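Two structures of putative secreted cellulose-binding protein from Streptomyces coelicolor compared at one contact. The protein is a secreted lytic polysaccharide monooxygenase of the AA10 family that probably uses copper to cleave cellulose oxidatively. Structure 1 is PDB 4OY8 (chain A, 1.40 Å), residues Gln105-Ala110 and Pro145-Glu150; structure 2 is PDB 4OY6 (chain B, 1.29 Å), residues Gln105-Ala110 and Pro145-Glu150. One frame, after least-squares fit of the local backbone (RMSD 0.13 Å); residues are numbered along the deposited sequences.

Structure 1 (4OY8); sequences QASHGA and PSQNYE. With ZN (zinc ion), chain C; ZN (zinc ion), chain D; ZN (zinc ion), chain E.
Loop 105-110 passes close to segment 145-150, with Ser107 CA 4.4 Å from Ser146 CA. The contact joins this metal-binding loop, between strands 97-104 and 110-118, to the start of edge strand 148-154 of a three-stranded sheet. Tyr149 points toward the loop. Gly109 N donates to Tyr149 OH at 2.8 Å (N-H...O angle 143°). Asp104 bonds to the same OH and to His108 N. The CA-H group of Ser107 meets Ser146 O, with CA and O 3.3 Å apart. Its carbonyl O sits 3.2 Å from Pro145 CB. His108 CB points away from segment 145-150. With CG anti to its own carbonyl carbon (chi1 -67°), the ring reaches a zinc through NE2, at 2.0 Å. His1 binds the same zinc, probably in the family's histidine brace for copper. Ala106 CB covers one face of the imidazole, toward the rim. Asn148 OD1 binds a second zinc at 2.0 Å, with His103 and two waters. Gln105 OE1 binds a third zinc at 2.0 Å, shared with His103.

Structure 2 (4OY6); sequences QASHGA and PSQNYE. With ZN (zinc ion), chain F; CU (copper (II) ion), chain G; NA (sodium ion), chain H.
Ser107 CA lies 4.5 Å from Ser146 CA where loop 105-110 runs beside segment 145-150. Tyr149 points toward the loop, and Gly109 N donates to Tyr149 OH at 2.8 Å (N-H...O angle 142°). The hydroxyl also bonds to Asp104, which accepts from His108 N as well. The CA-H group of Ser107 meets Ser146 O, at 3.3 Å between CA and O. Its carbonyl O is 3.1 Å from Pro145 CB. His108 CB points away from segment 145-150. With CG anti to its own carbonyl carbon (chi1 -64°), the ring reaches a copper ion through NE2, at 2.0 Å. His1 binds the same copper, as in the histidine brace of lytic polysaccharide monooxygenases. One face of the imidazole is covered by Ala106 CB, toward the rim. Asn148 OD1 binds an ion modelled as sodium at 1.9 Å, with His103 and one water. That distance is short for sodium, so the assignment is uncertain. Gln105 OE1 binds a zinc at 1.9 Å, shared with His103.

How the two compare
The sequences are identical, and the differences lie in the bound metals. At the main site a zinc ion sits beside His108(A), and a copper(II) ion takes this place, wholly or in part, beside His108(B). His108(A) NE2 and His108(B) NE2 each bind their metal at 2.0 Å. The imidazole keeps its place within the error, and no adjustment of this ligand accompanies the different metal. Ala106(A) touches the zinc and Ala106(B) the copper.

The second exchange is at Asn148(A) and Asn148(B). Zinc is modelled beside the former and sodium beside the latter, bound through OD1. The side chains of Asn148(A) and Asn148(B) keep their place within the error. A monovalent ion would bring less positive charge here than zinc, but the replacement may be partial and the sodium assignment is doubtful, and so is any charge difference. Water 2 of structure 1 and water 3 of structure 2 occupy the same place on this metal. Water 1 is modelled in structure 1 alone, next to Asn148(A) ND2.

The remaining zinc is bound in both structures. The comparable CA atoms coincide within the error. Ser107(A) and Tyr149(A) keep their places, as do their counterparts. Gly109(A) N - Tyr149(A) OH and Gly109(B) N - Tyr149(B) OH are both hydrogen-bonded at 2.8 Å.

Structure 1 (4OY8)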
loop_
_atom_site.group_PDB
_atom_site.type_symbol
_atom_site.label_atom_id
_atom_site.label_comp_id
_atom_site.label_asym_id
_atom_site.label_seq_id
_atom_site.Cartn_x
_atom_site.Cartn_y
_atom_site.Cartn_z
ATOM N N GLN A 105 -7.232 11.685 -7.555
ATOM C CA GLN A 105 -8.094 12.867 -7.654
ATOM C C GLN A 105 -7.693 13.784 -8.824
ATOM O O GLN A 105 -8.518 14.501 -9.381
ATOM C CB GLN A 105 -8.024 13.647 -6.339
ATOM C CG GLN A 105 -8.186 12.831 -5.058
ATOM C CD GLN A 105 -9.619 12.579 -4.668
ATOM O OE1 GLN A 105 -10.400 12.025 -5.437
ATOM N NE2 GLN A 105 -9.978 12.988 -3.455
ATOM N N ALA A 106 -6.419 13.753 -9.189
ATOM C CA ALA A 106 -5.817 14.735 -10.100
ATOM C C ALA A 106 -5.592 14.248 -11.521
ATOM O O ALA A 106 -5.149 15.020 -12.352
ATOM C CB ALA A 106 -4.466 15.165 -9.530
ATOM N N SER A 107 -5.826 12.973 -11.799
ATOM C CA SER A 107 -5.570 12.470 -13.143
ATOM C C SER A 107 -4.139 12.759 -13.604
ATOM O O SER A 107 -3.927 13.234 -14.730
ATOM C CB SER A 107 -6.580 13.031 -14.160
ATOM O OG SER A 107 -7.901 12.657 -13.769
ATOM N N HIS A 108 -3.156 12.404 -12.769
ATOM C CA HIS A 108 -1.749 12.638 -13.109
ATOM C C HIS A 108 -1.251 11.746 -14.239
ATOM O O HIS A 108 -0.250 12.060 -14.863
ATOM C CB HIS A 108 -0.830 12.397 -11.919
ATOM C CG HIS A 108 -0.989 13.369 -10.789
ATOM N ND1 HIS A 108 -0.873 14.730 -10.948
ATOM C CD2 HIS A 108 -1.174 13.162 -9.467
ATOM C CE1 HIS A 108 -1.026 15.325 -9.781
ATOM N NE2 HIS A 108 -1.183 14.392 -8.861
ATOM N N GLY A 109 -1.882 10.582 -14.426
ATOM C CA GLY A 109 -1.322 9.531 -15.262
ATOM C C GLY A 109 -0.222 8.782 -14.535
ATOM O O GLY A 109 0.174 9.142 -13.428
ATOM N N ALA A 110 0.229 7.695 -15.148
ATOM C CA ALA A 110 1.358 6.902 -14.645
ATOM C C ALA A 110 2.343 6.676 -15.765
ATOM O O ALA A 110 1.952 6.328 -16.876
ATOM C CB ALA A 110 0.908 5.565 -14.083
ATOM N N PRO A 145 -3.939 10.179 -18.295
ATOM C CA PRO A 145 -4.667 10.791 -17.208
ATOM C C PRO A 145 -6.045 10.183 -17.025
ATOM O O PRO A 145 -6.796 10.047 -17.983
ATOM C CB PRO A 145 -4.779 12.255 -17.633
ATOM C CG PRO A 145 -3.609 12.469 -18.511
ATOM C CD PRO A 145 -3.418 11.176 -19.251
ATOM N N SER A 146 -6.375 9.849 -15.788
ATOM C CA SER A 146 -7.685 9.319 -15.442
ATOM C C SER A 146 -7.850 9.440 -13.937
ATOM O O SER A 146 -6.858 9.472 -13.194
ATOM C CB SER A 146 -7.794 7.851 -15.841
ATOM O OG SER A 146 -9.104 7.386 -15.652
ATOM N N GLN A 147 -9.097 9.462 -13.473
ATOM C CA GLN A 147 -9.332 9.451 -12.023
ATOM C C GLN A 147 -9.198 8.051 -11.426
ATOM O O GLN A 147 -9.158 7.909 -10.222
ATOM C CB GLN A 147 -10.677 10.052 -11.699
ATOM C CG GLN A 147 -10.675 11.552 -11.923
ATOM C CD GLN A 147 -11.780 12.230 -11.160
ATOM O OE1 GLN A 147 -12.930 11.833 -11.251
ATOM N NE2 GLN A 147 -11.430 13.231 -10.375
ATOM N N ASN A 148 -9.147 7.019 -12.263
ATOM C CA ASN A 148 -8.951 5.659 -11.780
ATOM C C ASN A 148 -8.021 4.911 -12.712
ATOM O O ASN A 148 -8.049 5.129 -13.929
ATOM C CB ASN A 148 -10.297 4.942 -11.684
ATOM C CG ASN A 148 -11.234 5.621 -10.711
ATOM O OD1 ASN A 148 -11.132 5.437 -9.503
ATOM N ND2 ASN A 148 -12.135 6.438 -11.234
ATOM N N TYR A 149 -7.169 4.067 -12.129
ATOM C CA TYR A 149 -6.275 3.194 -12.892
ATOM C C TYR A 149 -6.478 1.770 -12.410
ATOM O O TYR A 149 -6.552 1.550 -11.210
ATOM C CB TYR A 149 -4.783 3.554 -12.706
ATOM C CG TYR A 149 -4.499 5.046 -12.787
ATOM C CD1 TYR A 149 -4.602 5.740 -13.987
ATOM C CD2 TYR A 149 -4.117 5.756 -11.660
ATOM C CE1 TYR A 149 -4.353 7.102 -14.033
ATOM C CE2 TYR A 149 -3.865 7.106 -11.709
ATOM C CZ TYR A 149 -4.016 7.790 -12.884
ATOM O OH TYR A 149 -3.781 9.158 -12.917
ATOM N N GLU A 150 -6.534 0.811 -13.339
ATOM C CA GLU A 150 -6.680 -0.595 -13.019
ATOM C C GLU A 150 -5.516 -1.395 -13.594
ATOM O O GLU A 150 -5.182 -1.253 -14.791
ATOM C CB GLU A 150 -8.010 -1.144 -13.573
ATOM C CG GLU A 150 -9.215 -0.563 -12.853
ATOM C CD GLU A 150 -10.530 -1.258 -13.145
ATOM O OE1 GLU A 150 -10.550 -2.268 -13.863
ATOM O OE2 GLU A 150 -11.547 -0.797 -12.608
HETATM ZN ZN ZN C . -1.834 14.817 -6.992
HETATM ZN ZN ZN D . -12.142 11.184 -5.750
HETATM ZN ZN ZN E . -12.247 6.114 -7.977
HETATM O O HOH W 1 -14.132 6.545 -8.743
HETATM O O HOH W 2 -12.566 4.686 -6.568
#

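Structure 2 (4OY6)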
loop_
_atom_site.group_PDB
_atom_site.type_symbol
_atom_site.label_atom_id
_atom_site.label_comp_id
_atom_site.label_asym_id
_atom_site.label_seq_id
_atom_site.Cartn_x
_atom_site.Cartn_y
_atom_site.Cartn_z
ATOM N N GLN B 105 -7.200 11.680 -7.545
ATOM C CA GLN B 105 -7.973 12.916 -7.516
ATOM C C GLN B 105 -7.568 13.912 -8.615
ATOM O O GLN B 105 -8.326 14.805 -8.941
ATOM C CB GLN B 105 -7.847 13.597 -6.132
ATOM C CG GLN B 105 -8.243 12.742 -4.917
ATOM C CD GLN B 105 -9.698 12.287 -4.868
ATOM O OE1 GLN B 105 -10.308 11.942 -5.876
ATOM N NE2 GLN B 105 -10.249 12.258 -3.665
ATOM N N ALA B 106 -6.367 13.761 -9.146
ATOM C CA ALA B 106 -5.755 14.748 -10.036
ATOM C C ALA B 106 -5.555 14.266 -11.487
ATOM O O ALA B 106 -5.129 15.048 -12.330
ATOM C CB ALA B 106 -4.420 15.182 -9.460
ATOM N N SER B 107 -5.847 13.011 -11.797
ATOM C CA SER B 107 -5.613 12.485 -13.148
ATOM C C SER B 107 -4.202 12.768 -13.656
ATOM O O SER B 107 -3.990 13.287 -14.764
ATOM C CB SER B 107 -6.657 12.998 -14.149
ATOM O OG SER B 107 -7.968 12.676 -13.711
ATOM N N HIS B 108 -3.220 12.448 -12.831
ATOM C CA HIS B 108 -1.825 12.653 -13.221
ATOM C C HIS B 108 -1.326 11.756 -14.342
ATOM O O HIS B 108 -0.370 12.113 -15.020
ATOM C CB HIS B 108 -0.892 12.421 -12.048
ATOM C CG HIS B 108 -1.057 13.363 -10.910
ATOM N ND1 HIS B 108 -0.967 14.719 -11.046
ATOM C CD2 HIS B 108 -1.209 13.128 -9.588
ATOM C CE1 HIS B 108 -1.097 15.288 -9.864
ATOM N NE2 HIS B 108 -1.234 14.343 -8.958
ATOM N N GLY B 109 -1.937 10.588 -14.519
ATOM C CA GLY B 109 -1.343 9.523 -15.296
ATOM C C GLY B 109 -0.251 8.807 -14.511
ATOM O O GLY B 109 0.139 9.202 -13.397
ATOM N N ALA B 110 0.202 7.719 -15.100
ATOM C CA ALA B 110 1.321 6.935 -14.579
ATOM C C ALA B 110 2.360 6.721 -15.663
ATOM O O ALA B 110 2.000 6.331 -16.775
ATOM C CB ALA B 110 0.854 5.589 -14.026
ATOM N N PRO B 145 -3.836 10.121 -18.262
ATOM C CA PRO B 145 -4.582 10.733 -17.179
ATOM C C PRO B 145 -5.973 10.135 -17.029
ATOM O O PRO B 145 -6.705 9.975 -18.012
ATOM C CB PRO B 145 -4.660 12.197 -17.604
ATOM C CG PRO B 145 -3.423 12.400 -18.393
ATOM C CD PRO B 145 -3.231 11.125 -19.154
ATOM N N SER B 146 -6.328 9.796 -15.797
ATOM C CA SER B 146 -7.649 9.274 -15.478
ATOM C C SER B 146 -7.851 9.395 -13.976
ATOM O O SER B 146 -6.883 9.473 -13.231
ATOM C CB SER B 146 -7.764 7.799 -15.886
ATOM O OG SER B 146 -9.079 7.310 -15.690
ATOM N N GLN B 147 -9.112 9.416 -13.552
ATOM C CA GLN B 147 -9.419 9.384 -12.132
ATOM C C GLN B 147 -9.271 7.998 -11.509
ATOM O O GLN B 147 -9.236 7.884 -10.286
ATOM C CB GLN B 147 -10.812 9.926 -11.857
ATOM C CG GLN B 147 -10.881 11.437 -11.953
ATOM C CD GLN B 147 -11.870 11.971 -10.953
ATOM O OE1 GLN B 147 -13.066 11.732 -11.082
ATOM N NE2 GLN B 147 -11.379 12.653 -9.918
ATOM N N ASN B 148 -9.202 6.956 -12.342
ATOM C CA ASN B 148 -8.986 5.612 -11.849
ATOM C C ASN B 148 -8.012 4.884 -12.769
ATOM O O ASN B 148 -8.065 5.064 -13.978
ATOM C CB ASN B 148 -10.321 4.863 -11.758
ATOM C CG ASN B 148 -11.285 5.540 -10.816
ATOM O OD1 ASN B 148 -11.190 5.385 -9.590
ATOM N ND2 ASN B 148 -12.199 6.337 -11.369
ATOM N N TYR B 149 -7.162 4.055 -12.177
ATOM C CA TYR B 149 -6.267 3.160 -12.922
ATOM C C TYR B 149 -6.511 1.742 -12.430
ATOM O O TYR B 149 -6.619 1.518 -11.216
ATOM C CB TYR B 149 -4.780 3.528 -12.717
ATOM C CG TYR B 149 -4.501 5.009 -12.831
ATOM C CD1 TYR B 149 -4.605 5.670 -14.046
ATOM C CD2 TYR B 149 -4.164 5.752 -11.724
ATOM C CE1 TYR B 149 -4.395 7.038 -14.127
ATOM C CE2 TYR B 149 -3.929 7.106 -11.803
ATOM C CZ TYR B 149 -4.061 7.757 -13.004
ATOM O OH TYR B 149 -3.866 9.122 -13.088
ATOM N N GLU B 150 -6.550 0.787 -13.345
ATOM C CA GLU B 150 -6.677 -0.615 -13.002
ATOM C C GLU B 150 -5.500 -1.417 -13.551
ATOM O O GLU B 150 -5.138 -1.277 -14.741
ATOM C CB GLU B 150 -7.985 -1.196 -13.553
ATOM C CG GLU B 150 -9.213 -0.619 -12.889
ATOM C CD GLU B 150 -10.500 -1.343 -13.208
ATOM O OE1 GLU B 150 -10.503 -2.310 -13.986
ATOM O OE2 GLU B 150 -11.532 -0.935 -12.650
HETATM ZN ZN ZN F . -12.003 11.322 -6.342
HETATM CU CU CU G . -1.524 14.579 -7.030
HETATM NA NA NA H . -12.315 6.122 -8.187
HETATM O O HOH W 3 -12.540 4.597 -6.825
#